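Local coordinates for protein AncCDT-1 (Synthetic construct, PDB 5T0W) that binds arginine in its ligand pocket and is probably an amino acid-binding protein for transport, ancestral to cyclohexadienyl dehydratase, at residues I50-A55 with K229-D234; Q146-F151 with A155-F160; E161-A166 with D176-D181; L209-R214 with N222-W227. All coordinates share one frame; numbering follows the deposited sequence.

The four contacts divide between the two lobes of a periplasmic binding protein. Interactions 1 and 4 lie on one side of the chain's centre, about 11 Å apart between centres; they share helix 218-233 and touch directly, Trp227 packing on Leu52 and Ala55. Interactions 2 and 3 lie on the opposite side, with centres also about 11 Å apart, and are linked by strand 156-160 and helix 163-171. Interaction 1 spans the greatest length of sequence, and interactions 2, 3 and 4, in that order, are nested inside its loop. The chain thus builds one lobe, crosses to the other and returns, leaving between them the arginine pocket, which includes Asp181 of interaction 3.

Interaction 1 (I50-A55 with K229-D234); sequences IDLAKA and KQMKKD
This is a small, buried, wholly apolar helix-to-helix contact in which Met231 of helix 218-233 reaches across to Leu52 and Ala55 of helix 48-60. The two backbones keep well apart, with Ala55 CA and Met231 CA 8.9 Å from each other, and the long thioether bridges the interval. Its chain runs out extended as far as SD and then bends (chi3 93°), which lays the methyl CE 3.5 Å from Ala55 CB. That same CE lies 4.1 Å from Leu52 CD2, and SD is equally far from this branch, so the leucine meets both terminal atoms of the methionine. Were Met231 an alanine, the space between Ala55 and the CD2 branch of Leu52 would probably be left as a gap. The helix ends after Lys233, two residues on. Tyr237 of helix 236-245 touches Met231 too, while Leu240 of that helix reaches Leu52. Joining an early helix to one near the C-terminus, across 173 residues of intervening chain, is in keeping with the two-lobed periplasmic binding protein fold, in which the polypeptide leaves the first lobe and later returns to complete it.

Interaction 2 (Q146-F151 with A155-F160); sequences QAAKEF and AKIRTF
Ile157 and Ala148 point at each other: the CB bonds of both are directed across the gap between strand and helix, and the isoleucine closes it with its longer branch. CG1 of Ile157 stands beside the backbone N (chi1 -48°), and from there CD1 comes within 3.7 Å of Ala148 CB. The same methyl lies 4.1 Å from Ala148 O, so it rests against the backbone of the helix as well as its side chain. Lys149 joins alongside with the base of its chain only, CG being 4.2 Å from Ile157 CG1, while its NZ turns to a salt bridge with Glu145 one turn earlier. Helix 143-151 and strand 156-160 are the last two elements of a beta-alpha-beta crossover that begins with strand 135-139; the two strands pair in parallel and the helix packs over one side of them. Phe160, further along the same strand, serves the next helix, 163-171. Val138 of the first strand touches Ile157, whose side chain fills the layer between the helix and the sheet it belongs to.

Interaction 3 (E161-A166 with D176-D181); sequences ENNAEA and DAMVTD. With ARG (arginine), chain E.
The carboxamide of Asn163 meets strand 177-181 obliquely, with Met178 CE and Thr180 OG1 on the same side of its plane but beyond its rim. At the oxygen end, OD1 is 3.4 Å from Met178 CE, and the two side chains cross at about a right angle. At the nitrogen end, ND2 stands 3.6 Å from Thr180 OG1, a polar neighbour too distant to count as a hydrogen bond. Gln139 and Tyr188 also touch this asparagine. The second flat group, the carboxylate of Asp181, serves the ligand instead: OD2 accepts a hydrogen bond of 2.5 Å from the alpha-amino nitrogen (N) of the bound arginine, while OD1 accepts one from Gln111 NE2, which helps to fix the rotation of the group. The contact thus joins helix 163-171 to the strand that follows it in one alpha/beta lobe of the periplasmic binding protein fold, with Asp181 at the cleft-facing end of the strand. A leucine in place of Asp181 would probably leave the ligand's amino group without its carboxylate mate and Gln111 NE2 without its acceptor. Met178 holds its CG between backbone N and carbonyl carbon (chi1 85°), and a further bend at chi3 carries CE to 3.4 Å from Ala166 CB. The sulfur lies against the backbone of the same alanine, 3.9 Å from Ala166 C. Ala137 of strand 135-139 also touches Ala166.

Interaction 4 (L209-R214 with N222-W227); sequences LGFAIR and NWVNNW
Aromatic contact leads here: the side chains of Phe211 and Trp227 cross at about a right angle, though the ring planes are tilted by only some 40°. Phe211 CE2 lies at the edge of the indole, in its plane, 3.7 Å from Trp227 CZ3 and 4.0 Å from Trp227 CH2, so the six-membered part of the tryptophan does the touching. With CG anti to the backbone N (chi1 153°), Trp227 sends this benzenoid end from helix 218-233 to the phenylalanine. The aliphatic contact is slighter. One branch of Val224, CG1, comes up to the edge of the phenylalanine ring, near its plane, at 4.3 Å from Phe211 CD2, so successive turns of the helix meet the ring. Further apolar partners come from around the pair: Tyr106 stacks on Phe211, Ile85 of strand 85-86 touches both Phe211 and Val224, and Leu56 of helix 48-60 touches Trp227. Polar bonding belongs to the surroundings. Phe211 N donates to Ser103 OG, and Asn225 OD1 accepts from Asp104 N, tying both segments to the same neighbouring loop. Helix 218-233 is thereby packed against strand 207-213, a connection within one lobe of the binding protein. Because the segments meet through carbon atoms alone, shape rather than directional bonding probably guides the fit between them, while the bonds to Ser103 and Asp104 help to anchor both.

Interaction 1 (I50-A55 with K229-D234)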
# COMPACT_ATOMS: atom_id res chain seq x y z
N ILE A 50 1.59 0.89 -10.56
CA ILE A 50 1.00 0.97 -11.90
C ILE A 50 2.08 0.66 -12.91
O ILE A 50 1.90 -0.19 -13.78
CB ILE A 50 0.39 2.35 -12.15
CG1 ILE A 50 -0.72 2.62 -11.11
CG2 ILE A 50 -0.16 2.47 -13.55
CD1 ILE A 50 -1.78 1.55 -11.01
N ASP A 51 3.23 1.30 -12.78
CA ASP A 51 4.33 1.02 -13.70
C ASP A 51 4.77 -0.44 -13.64
O ASP A 51 5.02 -1.07 -14.66
CB ASP A 51 5.52 1.92 -13.40
CG ASP A 51 5.28 3.37 -13.79
OD1 ASP A 51 4.19 3.69 -14.31
OD2 ASP A 51 6.19 4.19 -13.56
N LEU A 52 4.84 -0.97 -12.43
CA LEU A 52 5.18 -2.37 -12.27
C LEU A 52 4.13 -3.24 -12.93
O LEU A 52 4.48 -4.13 -13.71
CB LEU A 52 5.33 -2.70 -10.78
CG LEU A 52 6.68 -2.23 -10.19
CD1 LEU A 52 6.86 -2.43 -8.69
CD2 LEU A 52 7.90 -2.76 -10.94
N ALA A 53 2.86 -2.98 -12.64
CA ALA A 53 1.77 -3.69 -13.31
C ALA A 53 1.95 -3.68 -14.83
O ALA A 53 1.82 -4.71 -15.48
CB ALA A 53 0.43 -3.09 -12.94
N LYS A 54 2.27 -2.51 -15.38
CA LYS A 54 2.51 -2.40 -16.81
C LYS A 54 3.64 -3.29 -17.24
O LYS A 54 3.53 -3.95 -18.28
CB LYS A 54 2.85 -0.97 -17.19
CG LYS A 54 1.64 -0.07 -17.13
CD LYS A 54 1.99 1.31 -17.63
CE LYS A 54 0.74 2.16 -17.68
NZ LYS A 54 1.12 3.58 -17.72
N ALA A 55 4.73 -3.30 -16.48
CA ALA A 55 5.91 -4.10 -16.84
C ALA A 55 5.54 -5.58 -16.87
O ALA A 55 5.95 -6.31 -17.78
CB ALA A 55 7.07 -3.84 -15.86
N LYS A 229 12.43 -10.84 -10.38
CA LYS A 229 13.85 -11.17 -10.34
C LYS A 229 14.60 -10.53 -11.50
O LYS A 229 15.63 -9.91 -11.34
CB LYS A 229 13.98 -12.68 -10.40
CG LYS A 229 15.18 -13.27 -9.71
CD LYS A 229 15.11 -14.77 -9.80
CE LYS A 229 14.09 -15.45 -8.82
NZ LYS A 229 14.75 -16.29 -7.77
N GLN A 230 14.03 -10.70 -12.69
CA GLN A 230 14.57 -10.15 -13.92
C GLN A 230 14.73 -8.63 -13.89
O GLN A 230 15.71 -8.11 -14.37
CB GLN A 230 13.70 -10.59 -15.12
CG GLN A 230 14.09 -10.00 -16.47
CD GLN A 230 15.45 -10.42 -16.92
OE1 GLN A 230 15.92 -11.52 -16.60
NE2 GLN A 230 16.15 -9.52 -17.62
N MET A 231 13.74 -7.93 -13.36
CA MET A 231 13.77 -6.47 -13.35
C MET A 231 14.78 -5.89 -12.38
O MET A 231 15.31 -4.80 -12.59
CB MET A 231 12.39 -5.92 -13.00
CG MET A 231 11.38 -6.02 -14.12
SD MET A 231 9.91 -5.14 -13.55
CE MET A 231 10.19 -3.50 -14.21
N LYS A 232 15.04 -6.62 -11.31
CA LYS A 232 16.06 -6.24 -10.34
C LYS A 232 17.44 -6.52 -10.86
O LYS A 232 18.39 -5.82 -10.49
CB LYS A 232 15.88 -6.99 -9.04
CG LYS A 232 14.57 -6.65 -8.34
CD LYS A 232 14.62 -6.96 -6.87
CE LYS A 232 13.32 -6.61 -6.20
NZ LYS A 232 13.43 -6.72 -4.74
N LYS A 233 17.54 -7.51 -11.73
CA LYS A 233 18.81 -7.86 -12.37
C LYS A 233 19.24 -6.87 -13.45
O LYS A 233 20.43 -6.58 -13.60
CB LYS A 233 18.69 -9.24 -13.00
CG LYS A 233 19.98 -9.80 -13.61
CD LYS A 233 19.60 -10.83 -14.66
CE LYS A 233 20.68 -11.79 -14.96
NZ LYS A 233 22.02 -11.28 -14.64
N ASP A 234 18.28 -6.37 -14.23
CA ASP A 234 18.61 -5.68 -15.50
C ASP A 234 18.43 -4.16 -15.45
O ASP A 234 18.30 -3.52 -16.49
CB ASP A 234 17.76 -6.28 -16.63
CG ASP A 234 16.30 -5.97 -16.50
OD1 ASP A 234 15.97 -5.24 -15.55
OD2 ASP A 234 15.49 -6.41 -17.37

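Interaction 2 (Q146-F151 with A155-F160)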
# COMPACT_ATOMS: atom_id res chain seq x y z
N GLN A 146 -3.61 -1.80 12.49
CA GLN A 146 -3.18 -2.83 13.38
C GLN A 146 -2.13 -2.25 14.33
O GLN A 146 -2.15 -2.56 15.52
CB GLN A 146 -2.57 -4.06 12.63
CG GLN A 146 -2.90 -5.41 13.31
CD GLN A 146 -1.77 -6.48 13.29
OE1 GLN A 146 -1.49 -7.11 12.26
NE2 GLN A 146 -1.17 -6.71 14.45
N ALA A 147 -1.19 -1.47 13.81
CA ALA A 147 -0.10 -0.97 14.62
C ALA A 147 -0.64 -0.07 15.69
O ALA A 147 -0.22 -0.14 16.84
CB ALA A 147 0.91 -0.22 13.76
N ALA A 148 -1.60 0.77 15.31
CA ALA A 148 -2.21 1.67 16.28
C ALA A 148 -3.02 0.94 17.32
O ALA A 148 -3.03 1.32 18.49
CB ALA A 148 -3.08 2.72 15.56
N LYS A 149 -3.76 -0.07 16.90
CA LYS A 149 -4.64 -0.74 17.84
C LYS A 149 -3.85 -1.54 18.89
O LYS A 149 -4.18 -1.49 20.08
CB LYS A 149 -5.68 -1.57 17.12
CG LYS A 149 -6.76 -0.74 16.47
CD LYS A 149 -7.91 -1.61 15.96
CE LYS A 149 -9.12 -0.76 15.55
NZ LYS A 149 -10.27 -1.59 15.10
N GLU A 150 -2.75 -2.15 18.46
CA GLU A 150 -1.87 -2.88 19.35
C GLU A 150 -1.07 -1.92 20.25
O GLU A 150 -1.03 -2.11 21.47
CB GLU A 150 -0.94 -3.79 18.52
CG GLU A 150 -0.48 -5.05 19.23
CD GLU A 150 0.28 -6.00 18.32
OE1 GLU A 150 1.15 -6.75 18.81
OE2 GLU A 150 0.02 -5.98 17.11
N PHE A 151 -0.46 -0.89 19.67
CA PHE A 151 0.55 -0.07 20.38
C PHE A 151 0.03 1.26 20.93
O PHE A 151 0.79 2.04 21.52
CB PHE A 151 1.76 0.08 19.44
CG PHE A 151 2.28 -1.27 18.97
CD1 PHE A 151 2.70 -2.22 19.90
CD2 PHE A 151 2.26 -1.63 17.61
CE1 PHE A 151 3.12 -3.48 19.50
CE2 PHE A 151 2.69 -2.88 17.21
CZ PHE A 151 3.13 -3.81 18.16
N ALA A 155 -5.62 5.16 23.15
CA ALA A 155 -6.06 6.24 22.27
C ALA A 155 -7.37 5.92 21.61
O ALA A 155 -7.82 4.77 21.64
CB ALA A 155 -5.01 6.55 21.21
N LYS A 156 -7.96 6.93 20.98
CA LYS A 156 -9.15 6.74 20.15
C LYS A 156 -8.73 6.59 18.68
O LYS A 156 -8.32 7.53 18.05
CB LYS A 156 -10.10 7.92 20.30
CG LYS A 156 -10.75 7.98 21.66
CD LYS A 156 -11.53 9.28 21.86
CE LYS A 156 -12.28 9.30 23.18
NZ LYS A 156 -12.86 10.65 23.43
N ILE A 157 -8.89 5.40 18.15
CA ILE A 157 -8.59 5.14 16.76
C ILE A 157 -9.84 5.38 15.91
O ILE A 157 -10.91 4.82 16.19
CB ILE A 157 -8.12 3.70 16.56
CG1 ILE A 157 -7.06 3.33 17.59
CG2 ILE A 157 -7.59 3.52 15.15
CD1 ILE A 157 -5.84 4.21 17.56
N ARG A 158 -9.71 6.22 14.89
CA ARG A 158 -10.77 6.48 13.94
C ARG A 158 -10.31 6.02 12.54
O ARG A 158 -9.23 6.33 12.08
CB ARG A 158 -11.11 7.97 13.94
CG ARG A 158 -11.79 8.50 15.19
CD ARG A 158 -13.30 8.68 15.05
NE ARG A 158 -13.74 9.87 15.81
CZ ARG A 158 -13.54 11.13 15.42
NH1 ARG A 158 -12.91 11.39 14.26
NH2 ARG A 158 -13.96 12.13 16.18
N THR A 159 -11.15 5.23 11.88
CA THR A 159 -10.78 4.58 10.65
C THR A 159 -11.49 5.23 9.48
O THR A 159 -12.56 5.80 9.63
CB THR A 159 -11.15 3.10 10.69
OG1 THR A 159 -12.58 2.95 10.73
CG2 THR A 159 -10.56 2.43 11.92
N PHE A 160 -10.88 5.12 8.31
CA PHE A 160 -11.40 5.74 7.10
C PHE A 160 -11.19 4.81 5.90
O PHE A 160 -10.18 4.12 5.82
CB PHE A 160 -10.68 7.07 6.90
CG PHE A 160 -10.93 8.04 8.00
CD1 PHE A 160 -12.07 8.84 7.98
CD2 PHE A 160 -10.08 8.13 9.08
CE1 PHE A 160 -12.33 9.71 9.02
CE2 PHE A 160 -10.34 8.99 10.12
CZ PHE A 160 -11.45 9.79 10.09

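Interaction 3 (E161-A166 with D176-D181)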
# COMPACT_ATOMS: atom_id res chain seq x y z
N GLU A 161 -12.14 4.83 4.97
CA GLU A 161 -12.07 4.01 3.78
C GLU A 161 -10.86 4.38 2.93
O GLU A 161 -10.24 3.50 2.31
CB GLU A 161 -13.34 4.22 2.94
N ASN A 162 -10.53 5.67 2.89
CA ASN A 162 -9.44 6.18 2.07
C ASN A 162 -8.45 6.90 2.90
O ASN A 162 -8.83 7.45 3.91
CB ASN A 162 -9.97 7.19 1.05
CG ASN A 162 -10.94 6.58 0.05
OD1 ASN A 162 -11.95 5.98 0.44
ND2 ASN A 162 -10.66 6.74 -1.25
N ASN A 163 -7.19 6.97 2.46
CA ASN A 163 -6.22 7.77 3.19
C ASN A 163 -6.51 9.25 3.12
O ASN A 163 -6.16 9.98 4.05
CB ASN A 163 -4.78 7.52 2.68
CG ASN A 163 -3.99 6.59 3.59
OD1 ASN A 163 -4.13 6.61 4.81
ND2 ASN A 163 -3.12 5.79 2.99
N ALA A 164 -7.10 9.71 2.02
CA ALA A 164 -7.31 11.15 1.83
C ALA A 164 -8.17 11.74 2.96
O ALA A 164 -7.82 12.79 3.52
CB ALA A 164 -7.93 11.45 0.48
N GLU A 165 -9.25 11.04 3.33
CA GLU A 165 -10.05 11.43 4.48
C GLU A 165 -9.27 11.48 5.80
O GLU A 165 -9.47 12.38 6.62
CB GLU A 165 -11.17 10.47 4.68
CG GLU A 165 -12.39 10.75 3.86
CD GLU A 165 -13.50 9.78 4.19
OE1 GLU A 165 -13.32 8.55 4.05
OE2 GLU A 165 -14.56 10.27 4.62
N ALA A 166 -8.40 10.49 6.01
CA ALA A 166 -7.58 10.45 7.21
C ALA A 166 -6.69 11.66 7.24
O ALA A 166 -6.58 12.34 8.25
CB ALA A 166 -6.75 9.19 7.27
N ASP A 176 -5.55 14.06 16.05
CA ASP A 176 -4.28 14.65 16.47
C ASP A 176 -3.16 14.16 15.60
O ASP A 176 -2.17 14.85 15.45
CB ASP A 176 -4.00 14.30 17.93
CG ASP A 176 -5.11 14.73 18.83
OD1 ASP A 176 -5.23 15.94 19.08
OD2 ASP A 176 -5.92 13.86 19.21
N ALA A 177 -3.32 12.98 15.01
CA ALA A 177 -2.32 12.38 14.18
C ALA A 177 -2.92 11.38 13.24
O ALA A 177 -4.07 10.98 13.42
CB ALA A 177 -1.30 11.70 15.06
N MET A 178 -2.15 10.99 12.22
CA MET A 178 -2.46 9.83 11.42
C MET A 178 -1.20 8.98 11.26
O MET A 178 -0.09 9.48 11.27
CB MET A 178 -3.06 10.19 10.07
CG MET A 178 -2.10 10.50 8.96
SD MET A 178 -2.91 10.84 7.35
CE MET A 178 -3.42 9.22 6.84
N VAL A 179 -1.40 7.68 11.14
CA VAL A 179 -0.32 6.77 10.90
C VAL A 179 -0.53 6.21 9.52
O VAL A 179 -1.65 5.93 9.11
CB VAL A 179 -0.28 5.64 11.95
CG1 VAL A 179 0.99 4.82 11.78
CG2 VAL A 179 -0.37 6.17 13.38
N THR A 180 0.56 6.02 8.79
CA THR A 180 0.50 5.49 7.45
C THR A 180 1.89 4.96 7.07
O THR A 180 2.87 5.16 7.82
CB THR A 180 0.01 6.57 6.49
OG1 THR A 180 -0.38 5.98 5.25
CG2 THR A 180 1.09 7.60 6.18
N ASP A 181 2.02 4.30 5.92
CA ASP A 181 3.32 3.82 5.46
C ASP A 181 4.27 4.99 5.27
O ASP A 181 3.87 6.04 4.76
CB ASP A 181 3.19 3.04 4.15
CG ASP A 181 2.55 1.65 4.33
OD1 ASP A 181 2.34 1.21 5.47
OD2 ASP A 181 2.33 0.95 3.32
N ARG E . 0.99 -1.20 3.44
CA ARG E . -0.25 -1.14 4.23
C ARG E . -0.90 -2.46 4.14
O ARG E . -1.79 -2.72 4.96
CB ARG E . -1.18 -0.10 3.67
CG ARG E . -1.66 -0.47 2.30
CD ARG E . -2.79 0.44 1.83
NE ARG E . -2.81 0.49 0.38
CZ ARG E . -3.74 1.11 -0.33
NH1 ARG E . -3.67 1.13 -1.67
NH2 ARG E . -4.75 1.71 0.30
OXT ARG E . -0.56 -3.27 3.25

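Interaction 4 (L209-R214 with N222-W227)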
# COMPACT_ATOMS: atom_id res chain seq x y z
N LEU A 209 6.77 -5.29 1.26
CA LEU A 209 5.53 -5.30 0.48
C LEU A 209 5.66 -6.40 -0.55
O LEU A 209 6.78 -6.71 -1.01
CB LEU A 209 5.33 -3.97 -0.21
CG LEU A 209 5.53 -2.71 0.62
CD1 LEU A 209 5.23 -1.46 -0.19
CD2 LEU A 209 4.63 -2.74 1.85
N GLY A 210 4.54 -6.96 -0.94
CA GLY A 210 4.48 -7.92 -2.05
C GLY A 210 3.23 -7.76 -2.88
O GLY A 210 2.29 -7.07 -2.49
N PHE A 211 3.18 -8.47 -4.01
CA PHE A 211 1.96 -8.65 -4.78
C PHE A 211 1.27 -9.95 -4.41
O PHE A 211 1.89 -11.00 -4.33
CB PHE A 211 2.30 -8.69 -6.25
CG PHE A 211 3.15 -7.56 -6.67
CD1 PHE A 211 2.75 -6.26 -6.43
CD2 PHE A 211 4.37 -7.79 -7.28
CE1 PHE A 211 3.54 -5.20 -6.83
CE2 PHE A 211 5.16 -6.75 -7.68
CZ PHE A 211 4.76 -5.46 -7.44
N ALA A 212 -0.05 -9.87 -4.21
CA ALA A 212 -0.83 -11.03 -3.73
C ALA A 212 -1.51 -11.75 -4.86
O ALA A 212 -2.00 -11.11 -5.77
CB ALA A 212 -1.87 -10.58 -2.72
N ILE A 213 -1.56 -13.07 -4.79
CA ILE A 213 -2.40 -13.85 -5.68
C ILE A 213 -3.12 -14.95 -4.89
O ILE A 213 -2.68 -15.32 -3.80
CB ILE A 213 -1.61 -14.50 -6.82
CG1 ILE A 213 -0.67 -15.57 -6.28
CG2 ILE A 213 -0.82 -13.46 -7.60
CD1 ILE A 213 -0.16 -16.51 -7.35
N ARG A 214 -4.18 -15.50 -5.47
CA ARG A 214 -4.86 -16.63 -4.85
C ARG A 214 -3.91 -17.81 -4.67
O ARG A 214 -3.02 -18.04 -5.49
CB ARG A 214 -6.02 -17.10 -5.72
CG ARG A 214 -7.14 -16.13 -5.84
CD ARG A 214 -8.23 -16.76 -6.69
NE ARG A 214 -7.93 -16.77 -8.13
CZ ARG A 214 -8.01 -15.72 -8.94
NH1 ARG A 214 -8.35 -14.53 -8.47
NH2 ARG A 214 -7.72 -15.85 -10.22
N ASN A 222 5.32 -18.25 -9.67
CA ASN A 222 6.68 -18.40 -10.22
C ASN A 222 6.95 -17.38 -11.31
O ASN A 222 8.02 -16.80 -11.38
CB ASN A 222 6.88 -19.80 -10.76
CG ASN A 222 6.79 -20.86 -9.67
OD1 ASN A 222 6.91 -20.56 -8.48
ND2 ASN A 222 6.59 -22.10 -10.08
N TRP A 223 5.94 -17.13 -12.13
CA TRP A 223 6.07 -16.19 -13.23
C TRP A 223 6.34 -14.79 -12.69
O TRP A 223 7.33 -14.14 -13.05
CB TRP A 223 4.79 -16.18 -14.05
CG TRP A 223 4.89 -15.36 -15.22
CD1 TRP A 223 4.96 -14.00 -15.27
CD2 TRP A 223 4.96 -15.83 -16.57
NE1 TRP A 223 5.05 -13.60 -16.58
CE2 TRP A 223 5.06 -14.71 -17.39
CE3 TRP A 223 4.93 -17.11 -17.16
CZ2 TRP A 223 5.16 -14.81 -18.75
CZ3 TRP A 223 5.02 -17.20 -18.51
CH2 TRP A 223 5.12 -16.06 -19.30
N VAL A 224 5.49 -14.37 -11.77
CA VAL A 224 5.68 -13.09 -11.10
C VAL A 224 7.09 -13.01 -10.49
O VAL A 224 7.81 -12.05 -10.73
CB VAL A 224 4.61 -12.85 -10.01
CG1 VAL A 224 4.92 -11.61 -9.19
CG2 VAL A 224 3.24 -12.72 -10.64
N ASN A 225 7.47 -14.02 -9.71
CA ASN A 225 8.77 -13.97 -9.07
C ASN A 225 9.88 -13.94 -10.11
O ASN A 225 10.84 -13.20 -9.94
CB ASN A 225 9.00 -15.12 -8.09
CG ASN A 225 8.26 -14.90 -6.78
OD1 ASN A 225 8.09 -13.76 -6.31
ND2 ASN A 225 7.77 -15.98 -6.21
N ASN A 226 9.76 -14.71 -11.18
CA ASN A 226 10.77 -14.71 -12.18
C ASN A 226 10.89 -13.30 -12.77
O ASN A 226 12.00 -12.79 -12.95
CB ASN A 226 10.44 -15.72 -13.30
CG ASN A 226 10.74 -17.16 -12.91
OD1 ASN A 226 11.55 -17.42 -12.02
ND2 ASN A 226 10.10 -18.10 -13.60
N TRP A 227 9.74 -12.71 -13.06
CA TRP A 227 9.64 -11.41 -13.72
C TRP A 227 10.30 -10.34 -12.88
O TRP A 227 11.01 -9.49 -13.37
CB TRP A 227 8.15 -11.07 -13.98
CG TRP A 227 7.90 -9.62 -14.04
CD1 TRP A 227 8.22 -8.79 -15.05
CD2 TRP A 227 7.28 -8.83 -13.04
NE1 TRP A 227 7.84 -7.51 -14.74
CE2 TRP A 227 7.28 -7.50 -13.50
CE3 TRP A 227 6.75 -9.10 -11.77
CZ2 TRP A 227 6.76 -6.43 -12.75
CZ3 TRP A 227 6.22 -8.03 -11.02
CH2 TRP A 227 6.23 -6.71 -11.53